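Local coordinates for petrobactin-binding protein YclQ (Bacillus subtilis subsp. subtilis str. 168, PDB 3GFV), which binds iron-free and ferric petrobactin and its precursor 3,4-dihydroxybenzoic acid as the solute-binding component of the YclNOPQ ABC transporter for ferric-petrobactin uptake, at residues Asn171-Leu175 against Val202-Asp206; Lys183-Phe187 against His214-Tyr220; Ile223-Asp229 against Tyr254-Ala260; Tyr268-Trp274 against Gln286-Val291. Where two conformers were deposited one is given. Numbering follows the deposited sequence.

How the interactions relate
All four contacts lie in the C-terminal half of a periplasmic-binding-protein fold. Interactions 1 and 2 are strand pairings in one mixed sheet and alternate along the chain: strand 173-180 takes strand 203-204 in parallel, while the next strand, 183-187, takes 216-218 antiparallel, with centres 16 Å apart. Interaction 3 packs helix-end and turn residues next to the sheet and touches both. Asp229 OD2 lies 2.8 Å from Asn173 N, a probable hydrogen bond to interaction 1, and Ile223 CD1 packs 4.1 Å from Ile184 CD1 of interaction 2. Interaction 4 touches none of them; its centre is 17 to 22 Å away, though its nearest atoms come to about 4 Å from interaction 1. A phosphate ion, probably from the crystallisation liquor, lies about 5 Å from the His214 side chain.

Interaction 1: Asn171-Leu175 against Val202-Asp206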
loop_
_atom_site.group_PDB
_atom_site.type_symbol
_atom_site.label_atom_id
_atom_site.label_comp_id
_atom_site.label_asym_id
_atom_site.label_seq_id
_atom_site.Cartn_x
_atom_site.Cartn_y
_atom_site.Cartn_z
ATOM N N ASN A 171 -1.667 8.976 -24.415
ATOM C CA ASN A 171 -2.932 9.652 -24.716
ATOM C C ASN A 171 -4.083 8.684 -24.560
ATOM O O ASN A 171 -4.970 8.558 -25.423
ATOM C CB ASN A 171 -2.934 10.236 -26.122
ATOM C CG ASN A 171 -2.047 11.441 -26.227
ATOM O OD1 ASN A 171 -2.135 12.355 -25.402
ATOM N ND2 ASN A 171 -1.173 11.451 -27.228
ATOM N N LYS A 172 -4.032 7.956 -23.460
ATOM C CA LYS A 172 -5.072 6.975 -23.163
ATOM C C LYS A 172 -5.428 7.151 -21.693
ATOM O O LYS A 172 -4.640 7.721 -20.927
ATOM C CB LYS A 172 -4.529 5.562 -23.360
ATOM C CG LYS A 172 -4.117 5.242 -24.794
ATOM C CD LYS A 172 -5.341 5.170 -25.707
ATOM C CE LYS A 172 -4.925 4.898 -27.146
ATOM N NZ LYS A 172 -6.114 4.805 -28.048
ATOM N N ASN A 173 -6.582 6.631 -21.273
ATOM C CA ASN A 173 -6.970 6.795 -19.876
ATOM C C ASN A 173 -7.059 5.455 -19.150
ATOM O O ASN A 173 -6.875 4.395 -19.756
ATOM C CB ASN A 173 -8.279 7.580 -19.745
ATOM C CG ASN A 173 -9.443 6.878 -20.423
ATOM O OD1 ASN A 173 -9.500 5.650 -20.449
ATOM N ND2 ASN A 173 -10.387 7.657 -20.955
ATOM N N GLY A 174 -7.307 5.516 -17.846
ATOM C CA GLY A 174 -7.358 4.304 -17.038
ATOM C C GLY A 174 -8.453 4.380 -15.994
ATOM O O GLY A 174 -8.778 5.459 -15.469
ATOM N N LEU A 175 -9.023 3.219 -15.692
ATOM C CA LEU A 175 -9.969 3.088 -14.591
ATOM C C LEU A 175 -9.425 2.051 -13.608
ATOM O O LEU A 175 -8.956 0.997 -14.027
ATOM C CB LEU A 175 -11.334 2.639 -15.121
ATOM C CG LEU A 175 -12.397 2.296 -14.071
ATOM C CD1 LEU A 175 -12.806 3.554 -13.290
ATOM C CD2 LEU A 175 -13.645 1.603 -14.722
ATOM N N VAL A 202 -1.400 8.350 -14.819
ATOM C CA VAL A 202 -2.418 7.789 -15.720
ATOM C C VAL A 202 -3.630 8.714 -15.747
ATOM O O VAL A 202 -4.173 9.079 -14.707
ATOM C CB VAL A 202 -2.845 6.332 -15.318
ATOM C CG1 VAL A 202 -3.996 5.823 -16.214
ATOM C CG2 VAL A 202 -1.617 5.366 -15.378
ATOM N N ALA A 203 -4.050 9.144 -16.936
ATOM C CA ALA A 203 -5.237 9.995 -16.999
ATOM C C ALA A 203 -6.480 9.222 -16.510
ATOM O O ALA A 203 -6.723 8.106 -16.956
ATOM C CB ALA A 203 -5.462 10.471 -18.437
ATOM N N PRO A 204 -7.261 9.817 -15.596
ATOM C CA PRO A 204 -8.453 9.109 -15.119
ATOM C C PRO A 204 -9.498 9.044 -16.217
ATOM O O PRO A 204 -9.756 10.055 -16.881
ATOM C CB PRO A 204 -8.966 9.992 -13.975
ATOM C CG PRO A 204 -7.867 10.955 -13.668
ATOM C CD PRO A 204 -7.072 11.112 -14.920
ATOM N N ALA A 205 -10.079 7.869 -16.431
ATOM C CA ALA A 205 -11.213 7.732 -17.332
ATOM C C ALA A 205 -12.458 8.431 -16.772
ATOM O O ALA A 205 -13.348 8.839 -17.523
ATOM C CB ALA A 205 -11.508 6.240 -17.610
ATOM N N ASP A 206 -12.519 8.555 -15.457
ATOM C CA ASP A 206 -13.593 9.273 -14.788
ATOM C C ASP A 206 -13.014 10.096 -13.649
ATOM O O ASP A 206 -12.695 9.552 -12.599
ATOM C CB ASP A 206 -14.640 8.275 -14.255
ATOM C CG ASP A 206 -15.832 8.955 -13.633
ATOM O OD1 ASP A 206 -15.809 10.195 -13.462
ATOM O OD2 ASP A 206 -16.803 8.235 -13.296
HETATM O O HOH W 1 -2.623 7.875 -19.256
#
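Asn171 leaves the preceding helix with positive phi (56°) and turns the chain into an extended run. At Lys172 the carbonyl is bridged to the second segment by a water, 2.6 Å from Lys172 O and 3.0 Å from Ala203 N, and Ala203 CB packs 3.8 Å from Lys172 O. Asn173 directs its CA-to-CB bond at 202-206: its CA lies 3.2 Å from Ala203 O, and its OD1 reaches to 3.5 Å from Ala205 CB. Gly174 carries the direct pairing. Its N donates to Ala203 O (2.8 Å) and its O accepts from Ala205 N (2.9 Å), so both bonds straddle Pro204, the residue paired with Gly174 in a short parallel bridge. A side chain could not fit at Gly174, since an ideal CB would clash with Val202 CG1, which already lies 3.7 Å from Gly174 N. Beyond it, Leu175 CB meets Ala205 CB at 4.4 Å. The touching parts run 72° apart, so two-residue strand 203-204 is only a short parallel addition to the mixed sheet of this periplasmic-binding-protein fold. Strand 173-180 also bonds to strand 230-235 through Tyr230 and Phe232, Ala205 packs on Thr226 of helix 220-226, and Val202 rests on Ile196 of helix 195-198.

Interaction 2: Lys183-Phe187 against His214-Tyr220; sequences KISAF and HGQSVSY
Strand 216-218 lies antiparallel to strand 183-187, the axes 4.4 Å apart at closest and strongly twisted, with 131° between their directions. Both have extended beta phi/psi; Ile184, Ala186, Gln216 and Val218 point to one face, Ser185 and Ser217 to the other. His214 enters in a loop, its O 3.2 Å from Ser185 OG (chi1 p). Gly215, at phi 85° and psi 169°, lays its CA over the Phe187 ring face, a CH-pi contact 3.7 Å from CA to the centroid; any CB here would clash with Phe187 CZ and Ser185 OG. Gln216 and Ala186 form a hydrogen-bonded pair, Gln216 N to Ala186 O at 2.9 Å and Ala186 N to Gln216 O at 2.8 Å. Ser217 faces Ser185 in a non-hydrogen-bonded pair, CA to CA 4.3 Å, and one water joins Ser217 OG (2.7 Å) to Ile184 O (2.9 Å). Val218 (chi1 m) N donates to Ile184 O at 3.1 Å, while a second water bridges Val218 O and Ile184 N, 2.8 Å from each. Val218 CG2 meets Ile184 CG2 at 3.8 Å. Ser219 (chi1 p) N-caps the following helix, whose Tyr220 (chi1 m) brings CE2 to 3.4 Å from Ile184 CD1 (Ile184 chi1 m, chi2 t). This long-range antiparallel pairing adds short strand 216-218 beside strand 183-187 in the mixed sheet; strand 183-187 also bonds to strand 173-180, while helices 220-226 and 246-250 pack on Ile184.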
loop_
_atom_site.group_PDB
_atom_site.type_symbol
_atom_site.label_atom_id
_atom_site.label_comp_id
_atom_site.label_asym_id
_atom_site.label_seq_id
_atom_site.Cartn_x
_atom_site.Cartn_y
_atom_site.Cartn_z
ATOM N N LYS A 183 -18.846 -7.996 -6.443
ATOM C CA LYS A 183 -19.176 -6.571 -6.414
ATOM C C LYS A 183 -17.950 -5.752 -6.841
ATOM O O LYS A 183 -16.811 -6.083 -6.498
ATOM C CB LYS A 183 -19.626 -6.121 -5.023
ATOM C CG LYS A 183 -21.086 -6.463 -4.658
ATOM C CD LYS A 183 -21.631 -7.616 -5.479
ATOM C CE LYS A 183 -22.950 -8.138 -4.912
ATOM N NZ LYS A 183 -23.225 -9.529 -5.377
ATOM N N ILE A 184 -18.190 -4.680 -7.579
ATOM C CA ILE A 184 -17.085 -3.853 -8.077
ATOM C C ILE A 184 -17.126 -2.485 -7.421
ATOM O O ILE A 184 -18.200 -1.925 -7.225
ATOM C CB ILE A 184 -17.268 -3.620 -9.588
ATOM C CG1 ILE A 184 -17.470 -4.942 -10.317
ATOM C CG2 ILE A 184 -16.081 -2.857 -10.161
ATOM C CD1 ILE A 184 -18.126 -4.771 -11.685
ATOM N N SER A 185 -15.968 -1.931 -7.078
ATOM C CA SER A 185 -15.924 -0.549 -6.651
ATOM C C SER A 185 -14.817 0.184 -7.397
ATOM O O SER A 185 -13.824 -0.423 -7.775
ATOM C CB SER A 185 -15.745 -0.444 -5.143
ATOM O OG SER A 185 -14.614 -1.190 -4.747
ATOM N N ALA A 186 -15.019 1.480 -7.613
ATOM C CA ALA A 186 -14.113 2.293 -8.424
ATOM C C ALA A 186 -13.317 3.243 -7.563
ATOM O O ALA A 186 -13.816 3.732 -6.551
ATOM C CB ALA A 186 -14.916 3.092 -9.488
ATOM N N PHE A 187 -12.095 3.530 -8.014
ATOM C CA PHE A 187 -11.156 4.356 -7.293
ATOM C C PHE A 187 -10.566 5.375 -8.251
ATOM O O PHE A 187 -10.026 5.009 -9.311
ATOM C CB PHE A 187 -10.046 3.466 -6.743
ATOM C CG PHE A 187 -10.497 2.565 -5.642
ATOM C CD1 PHE A 187 -10.389 2.977 -4.314
ATOM C CD2 PHE A 187 -11.033 1.305 -5.921
ATOM C CE1 PHE A 187 -10.809 2.143 -3.280
ATOM C CE2 PHE A 187 -11.453 0.469 -4.893
ATOM C CZ PHE A 187 -11.336 0.884 -3.574
ATOM N N HIS A 214 -12.943 2.375 0.588
ATOM C CA HIS A 214 -13.689 1.198 0.147
ATOM C C HIS A 214 -14.072 1.314 -1.333
ATOM O O HIS A 214 -14.494 0.340 -1.958
ATOM C CB HIS A 214 -14.949 1.039 1.006
ATOM C CG HIS A 214 -15.722 -0.216 0.736
ATOM N ND1 HIS A 214 -16.915 -0.223 0.042
ATOM C CD2 HIS A 214 -15.479 -1.505 1.076
ATOM C CE1 HIS A 214 -17.368 -1.461 -0.038
ATOM N NE2 HIS A 214 -16.516 -2.258 0.581
ATOM N N GLY A 215 -13.920 2.516 -1.879
ATOM C CA GLY A 215 -14.226 2.785 -3.275
ATOM C C GLY A 215 -15.696 3.094 -3.497
ATOM O O GLY A 215 -16.547 2.907 -2.618
ATOM N N GLN A 216 -15.997 3.560 -4.701
ATOM C CA GLN A 216 -17.368 3.902 -5.071
ATOM C C GLN A 216 -18.036 2.696 -5.715
ATOM O O GLN A 216 -17.576 2.179 -6.721
ATOM C CB GLN A 216 -17.358 5.087 -6.036
ATOM C CG GLN A 216 -18.713 5.538 -6.526
ATOM C CD GLN A 216 -18.581 6.665 -7.537
ATOM O OE1 GLN A 216 -17.989 7.704 -7.242
ATOM N NE2 GLN A 216 -19.120 6.461 -8.741
ATOM N N SER A 217 -19.124 2.240 -5.119
ATOM C CA SER A 217 -19.812 1.080 -5.639
ATOM C C SER A 217 -20.323 1.384 -7.056
ATOM O O SER A 217 -20.940 2.430 -7.285
ATOM C CB SER A 217 -20.959 0.709 -4.682
ATOM O OG SER A 217 -21.763 -0.310 -5.239
ATOM N N VAL A 218 -20.006 0.506 -8.012
ATOM C CA VAL A 218 -20.427 0.691 -9.403
ATOM C C VAL A 218 -20.869 -0.629 -10.038
ATOM O O VAL A 218 -20.526 -1.697 -9.555
ATOM C CB VAL A 218 -19.317 1.305 -10.284
ATOM C CG1 VAL A 218 -18.963 2.732 -9.845
ATOM C CG2 VAL A 218 -18.073 0.418 -10.310
ATOM N N SER A 219 -21.612 -0.538 -11.140
ATOM C CA SER A 219 -22.090 -1.707 -11.883
ATOM C C SER A 219 -21.203 -2.013 -13.093
ATOM O O SER A 219 -20.295 -1.244 -13.439
ATOM C CB SER A 219 -23.504 -1.435 -12.404
ATOM O OG SER A 219 -23.448 -0.342 -13.318
ATOM N N TYR A 220 -21.493 -3.124 -13.766
ATOM C CA TYR A 220 -20.809 -3.436 -15.018
ATOM C C TYR A 220 -21.105 -2.367 -16.060
ATOM O O TYR A 220 -20.228 -1.988 -16.849
ATOM C CB TYR A 220 -21.222 -4.815 -15.549
ATOM C CG TYR A 220 -20.737 -5.976 -14.702
ATOM C CD1 TYR A 220 -20.086 -7.063 -15.277
ATOM C CD2 TYR A 220 -20.925 -5.981 -13.326
ATOM C CE1 TYR A 220 -19.644 -8.127 -14.501
ATOM C CE2 TYR A 220 -20.486 -7.034 -12.544
ATOM C CZ TYR A 220 -19.848 -8.106 -13.135
ATOM O OH TYR A 220 -19.411 -9.149 -12.344
HETATM O O HOH W 2 -20.852 -4.138 -8.322
HETATM O O HOH W 3 -20.315 -2.545 -5.359
#

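Interaction 3: Ile223-Asp229 against Tyr254-Ala260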
loop_
_atom_site.group_PDB
_atom_site.type_symbol
_atom_site.label_atom_id
_atom_site.label_comp_id
_atom_site.label_asym_id
_atom_site.label_seq_id
_atom_site.Cartn_x
_atom_site.Cartn_y
_atom_site.Cartn_z
ATOM N N ILE A 223 -18.648 0.367 -16.122
ATOM C CA ILE A 223 -17.397 0.119 -16.847
ATOM C C ILE A 223 -17.597 0.385 -18.347
ATOM O O ILE A 223 -16.775 1.027 -18.998
ATOM C CB ILE A 223 -16.900 -1.308 -16.599
ATOM C CG1 ILE A 223 -16.521 -1.469 -15.120
ATOM C CG2 ILE A 223 -15.683 -1.621 -17.459
ATOM C CD1 ILE A 223 -16.211 -2.897 -14.743
ATOM N N SER A 224 -18.717 -0.093 -18.869
ATOM C CA SER A 224 -19.078 0.093 -20.268
ATOM C C SER A 224 -19.246 1.574 -20.584
ATOM O O SER A 224 -18.728 2.093 -21.586
ATOM C CB SER A 224 -20.372 -0.676 -20.555
ATOM O OG SER A 224 -20.849 -0.391 -21.861
ATOM N N LYS A 225 -19.977 2.290 -19.747
ATOM C CA LYS A 225 -20.175 3.696 -20.083
ATOM C C LYS A 225 -18.904 4.526 -19.948
ATOM O O LYS A 225 -18.727 5.523 -20.634
ATOM C CB LYS A 225 -21.353 4.314 -19.333
ATOM C CG LYS A 225 -21.046 4.906 -18.016
ATOM C CD LYS A 225 -22.094 5.947 -17.673
ATOM C CE LYS A 225 -21.954 6.413 -16.242
ATOM N NZ LYS A 225 -22.986 7.433 -15.885
ATOM N N THR A 226 -18.008 4.105 -19.054
ATOM C CA THR A 226 -16.739 4.794 -18.873
ATOM C C THR A 226 -15.761 4.478 -19.996
ATOM O O THR A 226 -14.981 5.346 -20.388
ATOM C CB THR A 226 -16.137 4.400 -17.522
ATOM O OG1 THR A 226 -17.059 4.790 -16.498
ATOM C CG2 THR A 226 -14.776 5.075 -17.309
ATOM N N ASN A 227 -15.844 3.261 -20.542
ATOM C CA ASN A 227 -14.957 2.825 -21.630
ATOM C C ASN A 227 -13.456 3.157 -21.440
ATOM O O ASN A 227 -12.814 3.805 -22.277
ATOM C CB ASN A 227 -15.455 3.368 -22.989
ATOM C CG ASN A 227 -14.725 2.734 -24.167
ATOM O OD1 ASN A 227 -14.282 1.595 -24.074
ATOM N ND2 ASN A 227 -14.599 3.480 -25.293
ATOM N N PRO A 228 -12.865 2.679 -20.344
ATOM C CA PRO A 228 -11.452 2.997 -20.108
ATOM C C PRO A 228 -10.540 2.289 -21.110
ATOM O O PRO A 228 -10.822 1.159 -21.518
ATOM C CB PRO A 228 -11.197 2.405 -18.710
ATOM C CG PRO A 228 -12.170 1.200 -18.673
ATOM C CD PRO A 228 -13.426 1.764 -19.336
ATOM N N ASP A 229 -9.449 2.937 -21.493
ATOM C CA ASP A 229 -8.448 2.312 -22.360
ATOM C C ASP A 229 -7.636 1.264 -21.611
ATOM O O ASP A 229 -7.251 0.243 -22.179
ATOM C CB ASP A 229 -7.504 3.395 -22.890
ATOM C CG ASP A 229 -8.242 4.451 -23.680
ATOM O OD1 ASP A 229 -9.055 4.046 -24.539
ATOM O OD2 ASP A 229 -8.046 5.660 -23.408
ATOM N N TYR A 254 -20.848 -8.524 -21.252
ATOM C CA TYR A 254 -21.310 -7.144 -21.289
ATOM C C TYR A 254 -20.209 -6.131 -21.605
ATOM O O TYR A 254 -20.459 -5.136 -22.272
ATOM C CB TYR A 254 -21.966 -6.732 -19.980
ATOM C CG TYR A 254 -22.804 -5.500 -20.194
ATOM C CD1 TYR A 254 -24.097 -5.605 -20.703
ATOM C CD2 TYR A 254 -22.298 -4.236 -19.945
ATOM C CE1 TYR A 254 -24.866 -4.483 -20.936
ATOM C CE2 TYR A 254 -23.065 -3.101 -20.181
ATOM C CZ TYR A 254 -24.345 -3.233 -20.665
ATOM O OH TYR A 254 -25.109 -2.109 -20.894
ATOM N N VAL A 255 -19.008 -6.374 -21.092
ATOM C CA VAL A 255 -17.907 -5.432 -21.263
ATOM C C VAL A 255 -16.911 -5.871 -22.315
ATOM O O VAL A 255 -15.796 -5.358 -22.355
ATOM C CB VAL A 255 -17.169 -5.167 -19.943
ATOM C CG1 VAL A 255 -18.094 -4.459 -18.967
ATOM C CG2 VAL A 255 -16.601 -6.468 -19.325
ATOM N N LYS A 256 -17.310 -6.811 -23.171
ATOM C CA LYS A 256 -16.376 -7.368 -24.145
ATOM C C LYS A 256 -15.863 -6.309 -25.103
ATOM O O LYS A 256 -14.731 -6.394 -25.581
ATOM C CB LYS A 256 -17.019 -8.507 -24.940
ATOM C CG LYS A 256 -18.092 -8.058 -25.900
ATOM C CD LYS A 256 -18.757 -9.272 -26.555
ATOM C CE LYS A 256 -19.990 -8.859 -27.347
ATOM N NZ LYS A 256 -20.793 -10.039 -27.780
ATOM N N ASN A 257 -16.679 -5.294 -25.368
ATOM C CA ASN A 257 -16.255 -4.227 -26.262
ATOM C C ASN A 257 -15.572 -3.022 -25.621
ATOM O O ASN A 257 -15.206 -2.081 -26.333
ATOM C CB ASN A 257 -17.428 -3.741 -27.127
ATOM C CG ASN A 257 -17.954 -4.822 -28.012
ATOM O OD1 ASN A 257 -17.177 -5.625 -28.522
ATOM N ND2 ASN A 257 -19.281 -4.875 -28.191
ATOM N N VAL A 258 -15.380 -3.044 -24.298
ATOM C CA VAL A 258 -14.646 -1.972 -23.628
ATOM C C VAL A 258 -13.203 -1.959 -24.169
ATOM O O VAL A 258 -12.591 -3.009 -24.323
ATOM C CB VAL A 258 -14.665 -2.156 -22.075
ATOM C CG1 VAL A 258 -13.659 -1.225 -21.385
ATOM C CG2 VAL A 258 -16.068 -1.902 -21.509
ATOM N N ASN A 259 -12.670 -0.777 -24.456
ATOM C CA ASN A 259 -11.304 -0.668 -24.974
ATOM C C ASN A 259 -10.308 -1.557 -24.219
ATOM O O ASN A 259 -9.637 -2.403 -24.820
ATOM C CB ASN A 259 -10.856 0.788 -24.968
ATOM C CG ASN A 259 -11.509 1.598 -26.077
ATOM O OD1 ASN A 259 -12.304 1.075 -26.861
ATOM N ND2 ASN A 259 -11.192 2.874 -26.137
ATOM N N ALA A 260 -10.227 -1.381 -22.901
ATOM C CA ALA A 260 -9.259 -2.139 -22.108
ATOM C C ALA A 260 -9.415 -3.653 -22.291
ATOM O O ALA A 260 -8.428 -4.397 -22.310
ATOM C CB ALA A 260 -9.373 -1.780 -20.627
HETATM O O HOH W 4 -23.731 -0.066 -21.764
#
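The end of helix 220-226 and the loop after it fit against the turn leading into helix 259-262, joining two helix-loop elements in the C-terminal part of the periplasmic-binding-protein fold. Val258 is the main bump. Its CG2 lies in the hollow beside the last helical turn, 4.1 Å from Ile223 CG2 and 3.8 Å from Ser224 CA, and its CG1 meets Pro228 CD at 3.6 Å. The type I turn Val255 to Val258 brings Val255 alongside, with CG1 4.0 Å from Ile223 CG2, so a methyl of each valine packs against the Ile223 CG2 methyl. At the outer rim Tyr254 CE2 packs 3.6 Å from Ser224 CB, and a water ties Tyr254 OH (2.6 Å) to Ser224 OG (2.9 Å). Asn227, the first residue past the helix, has positive phi (45°), which swings Pro228 and Asp229 along the start of the next helix. There Ala260 CA fits close to Asp229 O at 3.1 Å. Three hydrogen bonds fasten this end: Asn259 N to Asn227 OD1 (2.9 Å), Ala260 N to Pro228 O (3.0 Å) and Asn259 ND2 to Asp229 OD1 (2.9 Å). Asp229 OD2 turns to Asn173 N instead. The first amides of helix 259-262 thus find acceptors in the loop after helix 220-226, and this polar end adjoins a buried apolar patch.

Interaction 4: Tyr268-Trp274 against Gln286-Val291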
loop_
_atom_site.group_PDB
_atom_site.type_symbol
_atom_site.label_atom_id
_atom_site.label_comp_id
_atom_site.label_asym_id
_atom_site.label_seq_id
_atom_site.Cartn_x
_atom_site.Cartn_y
_atom_site.Cartn_z
ATOM N N TYR A 268 -3.811 -6.875 -14.142
ATOM C CA TYR A 268 -4.150 -7.566 -12.904
ATOM C C TYR A 268 -3.049 -7.284 -11.884
ATOM O O TYR A 268 -1.964 -7.859 -11.947
ATOM C CB TYR A 268 -4.303 -9.064 -13.138
ATOM C CG TYR A 268 -5.378 -9.372 -14.144
ATOM C CD1 TYR A 268 -6.697 -9.512 -13.747
ATOM C CD2 TYR A 268 -5.085 -9.470 -15.499
ATOM C CE1 TYR A 268 -7.697 -9.779 -14.675
ATOM C CE2 TYR A 268 -6.079 -9.736 -16.422
ATOM C CZ TYR A 268 -7.379 -9.891 -16.000
ATOM O OH TYR A 268 -8.374 -10.154 -16.918
ATOM N N LEU A 269 -3.343 -6.383 -10.964
ATOM C CA LEU A 269 -2.369 -5.968 -9.963
ATOM C C LEU A 269 -2.218 -7.076 -8.927
ATOM O O LEU A 269 -3.088 -7.928 -8.795
ATOM C CB LEU A 269 -2.785 -4.638 -9.327
ATOM C CG LEU A 269 -2.783 -3.442 -10.301
ATOM C CD1 LEU A 269 -3.388 -2.175 -9.684
ATOM C CD2 LEU A 269 -1.380 -3.170 -10.916
ATOM N N ASP A 270 -1.088 -7.083 -8.224
ATOM C CA ASP A 270 -0.849 -8.054 -7.155
ATOM C C ASP A 270 -1.738 -7.694 -5.974
ATOM O O ASP A 270 -1.373 -6.872 -5.140
ATOM C CB ASP A 270 0.644 -7.988 -6.795
ATOM C CG ASP A 270 1.010 -8.783 -5.543
ATOM O OD1 ASP A 270 0.165 -9.480 -4.949
ATOM O OD2 ASP A 270 2.184 -8.682 -5.148
ATOM N N SER A 271 -2.918 -8.322 -5.898
ATOM C CA SER A 271 -3.962 -7.851 -4.996
ATOM C C SER A 271 -3.523 -7.838 -3.537
ATOM O O SER A 271 -3.811 -6.885 -2.803
ATOM C CB SER A 271 -5.231 -8.686 -5.157
ATOM O OG SER A 271 -5.695 -8.640 -6.515
ATOM N N ALA A 272 -2.839 -8.894 -3.113
ATOM C CA ALA A 272 -2.363 -8.949 -1.723
ATOM C C ALA A 272 -1.474 -7.748 -1.363
ATOM O O ALA A 272 -1.654 -7.117 -0.321
ATOM C CB ALA A 272 -1.630 -10.279 -1.447
ATOM N N THR A 273 -0.524 -7.416 -2.230
ATOM C CA THR A 273 0.331 -6.264 -1.976
ATOM C C THR A 273 -0.456 -4.956 -1.997
ATOM O O THR A 273 -0.308 -4.112 -1.113
ATOM C CB THR A 273 1.489 -6.226 -2.982
ATOM O OG1 THR A 273 2.314 -7.374 -2.768
ATOM C CG2 THR A 273 2.335 -4.956 -2.816
ATOM N N TRP A 274 -1.328 -4.794 -2.999
ATOM C CA TRP A 274 -2.062 -3.543 -3.142
ATOM C C TRP A 274 -3.090 -3.305 -2.041
ATOM O O TRP A 274 -3.281 -2.162 -1.598
ATOM C CB TRP A 274 -2.715 -3.443 -4.532
ATOM C CG TRP A 274 -1.740 -3.120 -5.607
ATOM C CD1 TRP A 274 -0.771 -3.938 -6.110
ATOM C CD2 TRP A 274 -1.630 -1.882 -6.316
ATOM N NE1 TRP A 274 -0.064 -3.285 -7.098
ATOM C CE2 TRP A 274 -0.551 -2.009 -7.216
ATOM C CE3 TRP A 274 -2.320 -0.666 -6.254
ATOM C CZ2 TRP A 274 -0.165 -0.973 -8.081
ATOM C CZ3 TRP A 274 -1.934 0.367 -7.108
ATOM C CH2 TRP A 274 -0.867 0.200 -8.011
ATOM N N GLN A 286 7.659 -2.199 -6.449
ATOM C CA GLN A 286 6.872 -3.208 -7.131
ATOM C C GLN A 286 5.706 -2.581 -7.886
ATOM O O GLN A 286 5.465 -2.906 -9.056
ATOM C CB GLN A 286 6.323 -4.230 -6.138
ATOM C CG GLN A 286 5.531 -5.314 -6.856
ATOM C CD GLN A 286 4.823 -6.252 -5.908
ATOM O OE1 GLN A 286 5.407 -6.759 -4.942
ATOM N NE2 GLN A 286 3.552 -6.492 -6.184
HETATM N N MSE A 287 4.993 -1.692 -7.201
HETATM C CA MSE A 287 3.765 -1.106 -7.732
HETATM C C MSE A 287 4.056 -0.282 -8.974
HETATM O O MSE A 287 3.311 -0.366 -9.985
HETATM C CB MSE A 287 3.016 -0.287 -6.669
HETATM C CG MSE A 287 2.400 -1.170 -5.573
HETATM SE SE MSE A 287 2.102 -0.171 -3.919
HETATM C CE MSE A 287 0.608 0.847 -4.456
ATOM N N ILE A 288 5.120 0.496 -8.928
ATOM C CA ILE A 288 5.510 1.249 -10.126
ATOM C C ILE A 288 5.724 0.300 -11.297
ATOM O O ILE A 288 5.199 0.513 -12.403
ATOM C CB ILE A 288 6.767 2.086 -9.874
ATOM C CG1 ILE A 288 6.482 3.158 -8.815
ATOM C CG2 ILE A 288 7.302 2.728 -11.202
ATOM C CD1 ILE A 288 7.766 3.723 -8.185
ATOM N N LYS A 289 6.484 -0.765 -11.064
ATOM C CA LYS A 289 6.834 -1.693 -12.132
ATOM C C LYS A 289 5.616 -2.412 -12.709
ATOM O O LYS A 289 5.532 -2.630 -13.920
ATOM C CB LYS A 289 7.860 -2.718 -11.647
ATOM C CG LYS A 289 8.161 -3.811 -12.674
ATOM C CD LYS A 289 9.076 -4.902 -12.113
ATOM C CE LYS A 289 9.109 -6.132 -13.029
ATOM N NZ LYS A 289 9.438 -5.765 -14.440
ATOM N N GLU A 290 4.665 -2.779 -11.851
ATOM C CA GLU A 290 3.444 -3.392 -12.358
ATOM C C GLU A 290 2.692 -2.448 -13.301
ATOM O O GLU A 290 2.180 -2.880 -14.341
ATOM C CB GLU A 290 2.488 -3.788 -11.222
ATOM C CG GLU A 290 3.014 -4.869 -10.300
ATOM C CD GLU A 290 1.997 -5.170 -9.205
ATOM O OE1 GLU A 290 1.017 -5.845 -9.505
ATOM O OE2 GLU A 290 2.162 -4.709 -8.064
ATOM N N VAL A 291 2.593 -1.177 -12.922
ATOM C CA VAL A 291 1.876 -0.196 -13.739
ATOM C C VAL A 291 2.629 0.062 -15.058
ATOM O O VAL A 291 2.027 0.062 -16.151
ATOM C CB VAL A 291 1.593 1.112 -12.945
ATOM C CG1 VAL A 291 0.966 2.183 -13.835
ATOM C CG2 VAL A 291 0.632 0.819 -11.774
HETATM O O HOH W 5 0.645 -6.788 -12.115
#
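Glu290 and Asp270 organise the contact between the N-terminus of helix 271-276 and the side of helix 281-296 in the periplasmic-binding-protein fold, where strand 266-268 runs into helix 271-276. Glu290 divides its carboxylate: OE1 accepts from Asp270 N (2.8 Å), and OE2 accepts from Trp274 NE1 (2.8 Å) at the indole edge. Gln286, one turn earlier on the same helix, links the two acids, its NE2 donating to Asp270 OD2 at 2.8 Å and to Glu290 OE2 at 2.9 Å. Asp270 is also the N-cap of helix 271-276. Its OD2 accepts from Thr273 OG1 (2.7 Å), and its OD1 takes a weak capping bond from Thr273 N (3.5 Å). A water extends the network, 2.8 Å from both Tyr268 O and Glu290 OE1. Beside these polar groups, Leu269 CD2 lies 3.9 Å from Glu290 OE1. Leu269 and Trp274 also pack on Ile196 of helix 195-198 and on Ile234 of strand 230-235, placing the contact over the sheet. Farther along, Val291 CG2 touches Trp274 CH2 at 4.1 Å. Met287, present as selenomethionine, makes a Met-aromatic contact, its SE 4.7 Å from the centroid of the Trp274 six-membered ring. Met287 CG lies 3.5 Å from Trp274 CE2, and Met287 CE makes a CH-pi contact 3.7 Å above that same Trp274 centroid, only 10° off the ring normal.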